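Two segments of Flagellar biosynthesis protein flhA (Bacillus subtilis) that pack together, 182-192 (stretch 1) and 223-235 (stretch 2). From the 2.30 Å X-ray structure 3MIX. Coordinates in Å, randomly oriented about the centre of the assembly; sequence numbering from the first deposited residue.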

ATOM      1  N   ILE A 182       8.139   0.222  -0.620  1.00 22.00           N
ATOM      2  CA  ILE A 182       7.409  -0.851   0.040  1.00 20.49           C
ATOM      3  C   ILE A 182       6.033  -0.362   0.485  1.00 20.38           C
ATOM      4  O   ILE A 182       5.036  -1.096   0.369  1.00 19.18           O
ATOM      5  CB  ILE A 182       8.224  -1.455   1.199  1.00 20.00           C
ATOM      6  CG1 ILE A 182       9.423  -2.226   0.619  1.00 21.15           C
ATOM      7  CG2 ILE A 182       7.382  -2.400   2.017  1.00 18.18           C
ATOM      8  CD1 ILE A 182      10.404  -2.722   1.662  1.00 24.88           C
ATOM      9  N   LYS A 183       5.980   0.882   0.963  1.00 21.10           N
ATOM     10  CA  LYS A 183       4.717   1.490   1.391  1.00 21.68           C
ATOM     11  C   LYS A 183       3.762   1.624   0.213  1.00 21.18           C
ATOM     12  O   LYS A 183       2.585   1.330   0.346  1.00 20.72           O
ATOM     13  CB  LYS A 183       4.950   2.849   2.061  1.00 22.89           C
ATOM     14  CG  LYS A 183       5.393   2.717   3.519  1.00 24.93           C
ATOM     15  CD  LYS A 183       5.936   4.018   4.068  1.00 30.37           C
ATOM     16  CE  LYS A 183       4.860   5.078   4.134  1.00 34.60           C
ATOM     17  NZ  LYS A 183       5.393   6.357   4.699  1.00 41.06           N
ATOM     18  N   GLN A 184       4.288   2.011  -0.943  1.00 20.96           N
ATOM     19  CA  GLN A 184       3.456   2.170  -2.121  1.00 21.73           C
ATOM     20  C   GLN A 184       2.918   0.814  -2.611  1.00 20.46           C
ATOM     21  O   GLN A 184       1.885   0.767  -3.287  1.00 20.91           O
ATOM     22  CB  GLN A 184       4.246   2.878  -3.230  1.00 23.52           C
ATOM     23  CG  GLN A 184       3.471   3.124  -4.541  1.00 26.02           C
ATOM     24  CD  GLN A 184       4.323   3.730  -5.665  1.00 32.11           C
ATOM     25  OE1 GLN A 184       3.948   3.670  -6.844  1.00 34.28           O
ATOM     26  NE2 GLN A 184       5.474   4.311  -5.306  1.00 32.86           N
ATOM     27  N   HIS A 185       3.633  -0.275  -2.287  1.00 18.05           N
ATOM     28  CA  HIS A 185       3.298  -1.599  -2.795  1.00 15.30           C
ATOM     29  C   HIS A 185       2.942  -2.604  -1.698  1.00 13.23           C
ATOM     30  O   HIS A 185       2.867  -3.799  -1.975  1.00 11.19           O
ATOM     31  CB  HIS A 185       4.446  -2.138  -3.678  1.00 15.86           C
ATOM     32  CG  HIS A 185       4.668  -1.333  -4.926  1.00 17.48           C
ATOM     33  ND1 HIS A 185       3.912  -1.503  -6.067  1.00 17.37           N
ATOM     34  CD2 HIS A 185       5.534  -0.320  -5.199  1.00 18.66           C
ATOM     35  CE1 HIS A 185       4.304  -0.641  -6.989  1.00 16.87           C
ATOM     36  NE2 HIS A 185       5.289   0.086  -6.489  1.00 17.97           N
ATOM     37  N   ALA A 186       2.704  -2.117  -0.467  1.00 12.46           N
ATOM     38  CA  ALA A 186       2.443  -2.983   0.709  1.00 11.28           C
ATOM     39  C   ALA A 186       1.333  -3.966   0.465  1.00 10.75           C
ATOM     40  O   ALA A 186       1.366  -5.099   0.965  1.00 11.30           O
ATOM     41  CB  ALA A 186       2.117  -2.130   1.976  1.00 11.67           C
ATOM     42  N   HIS A 187       0.335  -3.534  -0.300  1.00 10.37           N
ATOM     43  CA  HIS A 187      -0.829  -4.355  -0.550  1.00  9.72           C
ATOM     44  C   HIS A 187      -0.471  -5.557  -1.416  1.00 10.36           C
ATOM     45  O   HIS A 187      -1.171  -6.565  -1.374  1.00  9.73           O
ATOM     46  CB  HIS A 187      -1.925  -3.516  -1.206  1.00 10.70           C
ATOM     47  CG  HIS A 187      -1.555  -2.971  -2.555  1.00 12.03           C
ATOM     48  ND1 HIS A 187      -0.822  -1.813  -2.719  1.00 15.49           N
ATOM     49  CD2 HIS A 187      -1.844  -3.411  -3.799  1.00 11.95           C
ATOM     50  CE1 HIS A 187      -0.678  -1.564  -4.008  1.00 14.59           C
ATOM     51  NE2 HIS A 187      -1.270  -2.531  -4.684  1.00 13.75           N
ATOM     52  N   GLU A 188       0.621  -5.443  -2.188  1.00 10.72           N
ATOM     53  CA  GLU A 188       1.137  -6.553  -2.979  1.00 12.39           C
ATOM     54  C   GLU A 188       1.913  -7.545  -2.128  1.00 11.44           C
ATOM     55  O   GLU A 188       2.173  -8.639  -2.584  1.00 11.48           O
ATOM     56  CB  GLU A 188       2.074  -6.044  -4.088  1.00 14.12           C
ATOM     57  CG  GLU A 188       1.355  -5.422  -5.286  1.00 19.34           C
ATOM     58  CD  GLU A 188       2.316  -4.688  -6.182  1.00 27.41           C
ATOM     59  OE1 GLU A 188       3.420  -5.223  -6.426  1.00 30.24           O
ATOM     60  OE2 GLU A 188       1.992  -3.563  -6.634  1.00 32.50           O
ATOM     61  N   LEU A 189       2.300  -7.154  -0.907  1.00 10.79           N
ATOM     62  CA  LEU A 189       3.159  -7.990  -0.043  1.00 10.56           C
ATOM     63  C   LEU A 189       2.444  -8.706   1.107  1.00 10.28           C
ATOM     64  O   LEU A 189       3.035  -9.549   1.784  1.00 10.84           O
ATOM     65  CB  LEU A 189       4.330  -7.154   0.510  1.00 10.29           C
ATOM     66  CG  LEU A 189       5.432  -6.741  -0.477  1.00 12.25           C
ATOM     67  CD1 LEU A 189       6.277  -5.551   0.103  1.00 12.07           C
ATOM     68  CD2 LEU A 189       6.344  -7.921  -0.810  1.00  9.49           C
ATOM     69  N   ILE A 190       1.178  -8.381   1.352  1.00  9.91           N
ATOM     70  CA  ILE A 190       0.409  -9.145   2.340  1.00  9.21           C
ATOM     71  C   ILE A 190      -0.064 -10.465   1.673  1.00  9.96           C
ATOM     72  O   ILE A 190      -1.239 -10.630   1.352  1.00 11.56           O
ATOM     73  CB  ILE A 190      -0.746  -8.292   2.968  1.00  8.62           C
ATOM     74  CG1 ILE A 190      -1.544  -9.076   4.025  1.00  8.73           C
ATOM     75  CG2 ILE A 190      -1.711  -7.812   1.897  1.00  6.81           C
ATOM     76  CD1 ILE A 190      -0.881  -9.245   5.346  1.00  6.92           C
ATOM     77  N   GLY A 191       0.871 -11.380   1.432  1.00  9.58           N
ATOM     78  CA  GLY A 191       0.548 -12.684   0.888  1.00  8.89           C
ATOM     79  C   GLY A 191      -0.053 -13.633   1.907  1.00  9.15           C
ATOM     80  O   GLY A 191      -0.360 -13.242   3.051  1.00  7.67           O
ATOM     81  N   ARG A 192      -0.179 -14.903   1.514  1.00  8.95           N
ATOM     82  CA  ARG A 192      -0.822 -15.898   2.366  1.00  9.44           C
ATOM     83  C   ARG A 192       0.030 -16.173   3.571  1.00  9.71           C
ATOM     84  O   ARG A 192      -0.483 -16.319   4.694  1.00 10.50           O
ATOM     85  CB  ARG A 192      -1.063 -17.209   1.610  1.00 10.58           C
ATOM     86  CG  ARG A 192      -2.001 -18.169   2.387  1.00 10.63           C
ATOM     87  CD  ARG A 192      -2.085 -19.540   1.677  1.00 11.90           C
ATOM     88  NE  ARG A 192      -2.917 -20.463   2.437  1.00 12.75           N
ATOM     89  CZ  ARG A 192      -4.254 -20.459   2.431  1.00 12.87           C
ATOM     90  NH1 ARG A 192      -4.942 -19.573   1.704  1.00 12.22           N
ATOM     91  NH2 ARG A 192      -4.907 -21.338   3.169  1.00 13.85           N
ATOM     92  N   ILE A 223      -9.551 -13.423   3.859  1.00  9.33           N
ATOM     93  CA  ILE A 223      -8.990 -12.479   4.827  1.00  8.63           C
ATOM     94  C   ILE A 223      -7.840 -11.687   4.219  1.00  7.97           C
ATOM     95  O   ILE A 223      -7.766 -10.460   4.374  1.00  7.66           O
ATOM     96  CB  ILE A 223      -8.522 -13.219   6.110  1.00  8.72           C
ATOM     97  CG1 ILE A 223      -9.710 -13.927   6.775  1.00  9.57           C
ATOM     98  CG2 ILE A 223      -7.745 -12.301   7.049  1.00  8.16           C
ATOM     99  CD1 ILE A 223      -9.256 -14.824   7.918  1.00 10.00           C
ATOM    100  N   GLN A 224      -6.946 -12.405   3.544  1.00  7.96           N
ATOM    101  CA  GLN A 224      -5.842 -11.838   2.787  1.00  7.59           C
ATOM    102  C   GLN A 224      -6.265 -10.681   1.864  1.00  7.62           C
ATOM    103  O   GLN A 224      -5.608  -9.642   1.851  1.00  7.31           O
ATOM    104  CB  GLN A 224      -5.161 -12.963   1.941  1.00  7.94           C
ATOM    105  CG  GLN A 224      -4.046 -12.495   1.004  1.00  7.79           C
ATOM    106  CD  GLN A 224      -3.356 -13.681   0.305  1.00 11.21           C
ATOM    107  OE1 GLN A 224      -3.390 -14.816   0.823  1.00 11.06           O
ATOM    108  NE2 GLN A 224      -2.747 -13.435  -0.890  1.00  8.53           N
ATOM    109  N   LYS A 225      -7.324 -10.887   1.081  1.00  8.21           N
ATOM    110  CA  LYS A 225      -7.908  -9.829   0.222  1.00  8.58           C
ATOM    111  C   LYS A 225      -8.429  -8.609   1.002  1.00  8.49           C
ATOM    112  O   LYS A 225      -8.229  -7.490   0.573  1.00  8.62           O
ATOM    113  CB  LYS A 225      -9.057 -10.394  -0.633  1.00  9.52           C
ATOM    114  CG  LYS A 225      -8.578 -11.411  -1.700  1.00 10.95           C
ATOM    115  CD  LYS A 225      -9.805 -12.099  -2.328  1.00 13.58           C
ATOM    116  CE  LYS A 225      -9.334 -13.033  -3.452  1.00 19.34           C
ATOM    117  NZ  LYS A 225      -8.797 -14.338  -2.942  1.00 20.43           N
ATOM    118  N   VAL A 226      -9.083  -8.818   2.138  1.00  8.44           N
ATOM    119  CA  VAL A 226      -9.478  -7.683   2.972  1.00  8.46           C
ATOM    120  C   VAL A 226      -8.260  -6.910   3.457  1.00  7.90           C
ATOM    121  O   VAL A 226      -8.205  -5.676   3.313  1.00  8.13           O
ATOM    122  CB  VAL A 226     -10.396  -8.114   4.155  1.00  8.67           C
ATOM    123  CG1 VAL A 226     -10.668  -6.918   5.123  1.00  8.78           C
ATOM    124  CG2 VAL A 226     -11.691  -8.756   3.595  1.00  9.52           C
ATOM    125  N   LEU A 227      -7.267  -7.633   3.980  1.00  7.38           N
ATOM    126  CA  LEU A 227      -6.043  -6.993   4.435  1.00  7.03           C
ATOM    127  C   LEU A 227      -5.310  -6.239   3.313  1.00  7.12           C
ATOM    128  O   LEU A 227      -4.820  -5.128   3.550  1.00  7.25           O
ATOM    129  CB  LEU A 227      -5.099  -7.988   5.110  1.00  6.72           C
ATOM    130  CG  LEU A 227      -5.659  -8.779   6.306  1.00  6.85           C
ATOM    131  CD1 LEU A 227      -4.550  -9.660   6.879  1.00  6.81           C
ATOM    132  CD2 LEU A 227      -6.177  -7.817   7.387  1.00  7.03           C
ATOM    133  N   ALA A 228      -5.274  -6.824   2.118  1.00  7.26           N
ATOM    134  CA  ALA A 228      -4.633  -6.170   0.991  1.00  7.56           C
ATOM    135  C   ALA A 228      -5.395  -4.916   0.584  1.00  8.20           C
ATOM    136  O   ALA A 228      -4.797  -3.930   0.232  1.00  8.56           O
ATOM    137  CB  ALA A 228      -4.433  -7.169  -0.290  1.00  7.79           C
ATOM    138  N   LYS A 229      -6.712  -4.980   0.614  1.00  8.56           N
ATOM    139  CA  LYS A 229      -7.531  -3.831   0.273  1.00  9.66           C
ATOM    140  C   LYS A 229      -7.386  -2.682   1.306  1.00  9.50           C
ATOM    141  O   LYS A 229      -7.360  -1.513   0.933  1.00 10.29           O
ATOM    142  CB  LYS A 229      -8.987  -4.271   0.091  1.00 10.19           C
ATOM    143  CG  LYS A 229      -9.789  -3.191  -0.598  1.00 16.60           C
ATOM    144  CD  LYS A 229     -10.831  -3.719  -1.561  1.00 23.72           C
ATOM    145  CE  LYS A 229     -11.350  -2.552  -2.397  1.00 27.95           C
ATOM    146  NZ  LYS A 229     -12.688  -2.847  -2.968  1.00 31.28           N
ATOM    147  N   LEU A 230      -7.266  -3.025   2.591  1.00  8.89           N
ATOM    148  CA  LEU A 230      -6.912  -2.043   3.603  1.00  9.03           C
ATOM    149  C   LEU A 230      -5.542  -1.397   3.318  1.00  9.09           C
ATOM    150  O   LEU A 230      -5.444  -0.155   3.251  1.00  9.89           O
ATOM    151  CB  LEU A 230      -6.984  -2.643   5.024  1.00  8.53           C
ATOM    152  CG  LEU A 230      -8.420  -3.052   5.456  1.00  8.80           C
ATOM    153  CD1 LEU A 230      -8.409  -3.903   6.730  1.00  8.40           C
ATOM    154  CD2 LEU A 230      -9.373  -1.816   5.638  1.00  9.80           C
ATOM    155  N   LEU A 231      -4.503  -2.222   3.136  1.00  8.45           N
ATOM    156  CA  LEU A 231      -3.146  -1.698   2.885  1.00  8.62           C
ATOM    157  C   LEU A 231      -3.090  -0.844   1.644  1.00  9.46           C
ATOM    158  O   LEU A 231      -2.407   0.158   1.628  1.00 10.12           O
ATOM    159  CB  LEU A 231      -2.091  -2.806   2.799  1.00  8.01           C
ATOM    160  CG  LEU A 231      -1.950  -3.499   4.161  1.00  8.03           C
ATOM    161  CD1 LEU A 231      -1.041  -4.702   4.078  1.00  7.12           C
ATOM    162  CD2 LEU A 231      -1.482  -2.505   5.290  1.00  7.90           C
ATOM    163  N   LYS A 232      -3.829  -1.257   0.621  1.00  9.63           N
ATOM    164  CA  LYS A 232      -3.885  -0.539  -0.633  1.00 12.35           C
ATOM    165  C   LYS A 232      -4.238   0.931  -0.427  1.00 13.48           C
ATOM    166  O   LYS A 232      -3.638   1.802  -1.045  1.00 14.87           O
ATOM    167  CB  LYS A 232      -4.928  -1.181  -1.539  1.00 12.76           C
ATOM    168  CG  LYS A 232      -4.884  -0.715  -2.979  1.00 17.74           C
ATOM    169  CD  LYS A 232      -5.500  -1.784  -3.918  1.00 23.73           C
ATOM    170  CE  LYS A 232      -7.066  -1.828  -3.839  1.00 31.10           C
ATOM    171  NZ  LYS A 232      -7.740  -3.115  -4.368  1.00 30.24           N
ATOM    172  N   GLU A 233      -5.203   1.201   0.446  1.00 13.22           N
ATOM    173  CA  GLU A 233      -5.602   2.565   0.751  1.00 14.59           C
ATOM    174  C   GLU A 233      -4.910   3.125   1.996  1.00 14.62           C
ATOM    175  O   GLU A 233      -5.346   4.138   2.553  1.00 16.18           O
ATOM    176  CB  GLU A 233      -7.131   2.644   0.885  1.00 14.98           C
ATOM    177  CG  GLU A 233      -7.871   2.024  -0.322  1.00 16.13           C
ATOM    178  CD  GLU A 233      -9.342   2.469  -0.418  1.00 20.19           C
ATOM    179  OE1 GLU A 233      -9.599   3.687  -0.437  1.00 20.15           O
ATOM    180  OE2 GLU A 233     -10.241   1.601  -0.498  1.00 21.43           O
ATOM    181  N   LYS A 234      -3.839   2.473   2.440  1.00 13.07           N
ATOM    182  CA  LYS A 234      -2.980   3.027   3.502  1.00 13.94           C
ATOM    183  C   LYS A 234      -3.652   2.937   4.880  1.00 13.48           C
ATOM    184  O   LYS A 234      -3.342   3.712   5.793  1.00 14.17           O
ATOM    185  CB  LYS A 234      -2.561   4.496   3.222  1.00 15.23           C
ATOM    186  CG  LYS A 234      -1.888   4.778   1.869  1.00 19.17           C
ATOM    187  CD  LYS A 234      -0.923   3.655   1.454  1.00 23.45           C
ATOM    188  CE  LYS A 234      -0.340   3.850   0.040  1.00 27.35           C
ATOM    189  NZ  LYS A 234      -1.064   3.032  -0.967  1.00 30.76           N
ATOM    190  N   VAL A 235      -4.576   1.998   5.020  1.00 12.02           N
ATOM    191  CA  VAL A 235      -5.219   1.778   6.297  1.00 11.26           C
ATOM    192  C   VAL A 235      -4.368   0.739   6.974  1.00  9.99           C
ATOM    193  O   VAL A 235      -4.238  -0.378   6.484  1.00  9.29           O
ATOM    194  CB  VAL A 235      -6.687   1.274   6.143  1.00 11.44           C
ATOM    195  CG1 VAL A 235      -7.280   0.899   7.516  1.00 10.72           C
ATOM    196  CG2 VAL A 235      -7.569   2.326   5.422  1.00 12.10           C
TER
HETATM  197  O   HOH W   1      -0.495   0.060  -0.265  1.00 18.83           O
HETATM  198  O   HOH W   2      -2.521 -10.348  -1.316  1.00 16.98           O
HETATM  199  O   HOH W   3      -4.147 -17.212   0.004  1.00  2.05           O

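The two segments run nearly antiparallel, with an angle of 167° between their helix directions and axes approaching to 7.6 Å, and together they bury 546 Å². No direct hydrogen bond links them; the contact rests on apolar packing, one CH-pi interaction and three bridging waters.

At the start of stretch 1, Lys183 contributes mainly its backbone: Lys183 O lies 3.9 Å from Lys234 CE. The Lys234 side chain leaves its backbone sideways, but its end comes nearer to stretch 1. Lys234 NZ donates a hydrogen bond to Lys232 O (2.9 Å), a carbonyl in the last turn of its own helix. Lys234 NZ also donates to water 1 (3.1 Å). Water 1 in turn donates to Leu231 O (2.7 Å) and, weakly, to Lys183 O (3.4 Å), and it also hydrogen-bonds His187 ND1 (3.1 Å), so that one solvent molecule ties both backbones to two polar side chains.

His185 points away and instead bonds within its own stretch, His185 ND1 donating to Glu188 OE2 at 2.9 Å. Ala186, by contrast, points toward stretch 2 and is buried, Ala186 CB lying 4.3 Å from Leu231 CB; its small side chain suits this close, apolar position.

His187 stands where the backbones come nearest, His187 CA lying 4.5 Å from Ala228 CA. Such proximity is compatible with the short side chain of Ala228, and it brings His187 CB to 3.2 Å from Ala228 O. With chi1 in the p well, the imidazole packs against the aliphatic part of Lys232: Lys232 CG sits 4.1 Å from the centroid of the His187 ring, 11° off the normal, in a CH-pi contact over one face. The long methylene chain of Lys232 can thus cover the ring while its end leads away from stretch 1.

Ile190 supplies the largest buried patch of either stretch, 91 Å². Its branched side chain, with chi1 t, meets three residues of the opposing helix: Ile190 CG2 lies 3.6 Å from Ala228 CB, Ile190 CG1 3.9 Å from Leu227 CB, and Ile190 CB 3.8 Å from Leu231 CD1.

Beyond Ile190 the contact becomes polar. The extended Gln224 side chain reaches along the backbone, Gln224 CG lying 3.4 Å from Ile190 O. Water 2 accepts from Gln224 NE2 (3.1 Å) and donates to Ile190 O (3.0 Å). Gln224 OE1 approaches Arg192 N to 3.3 Å, but at an angle too poor for a hydrogen bond; water 3 makes the link instead, donating to Gln224 OE1 (2.6 Å) and accepting from Arg192 NH1 (3.0 Å).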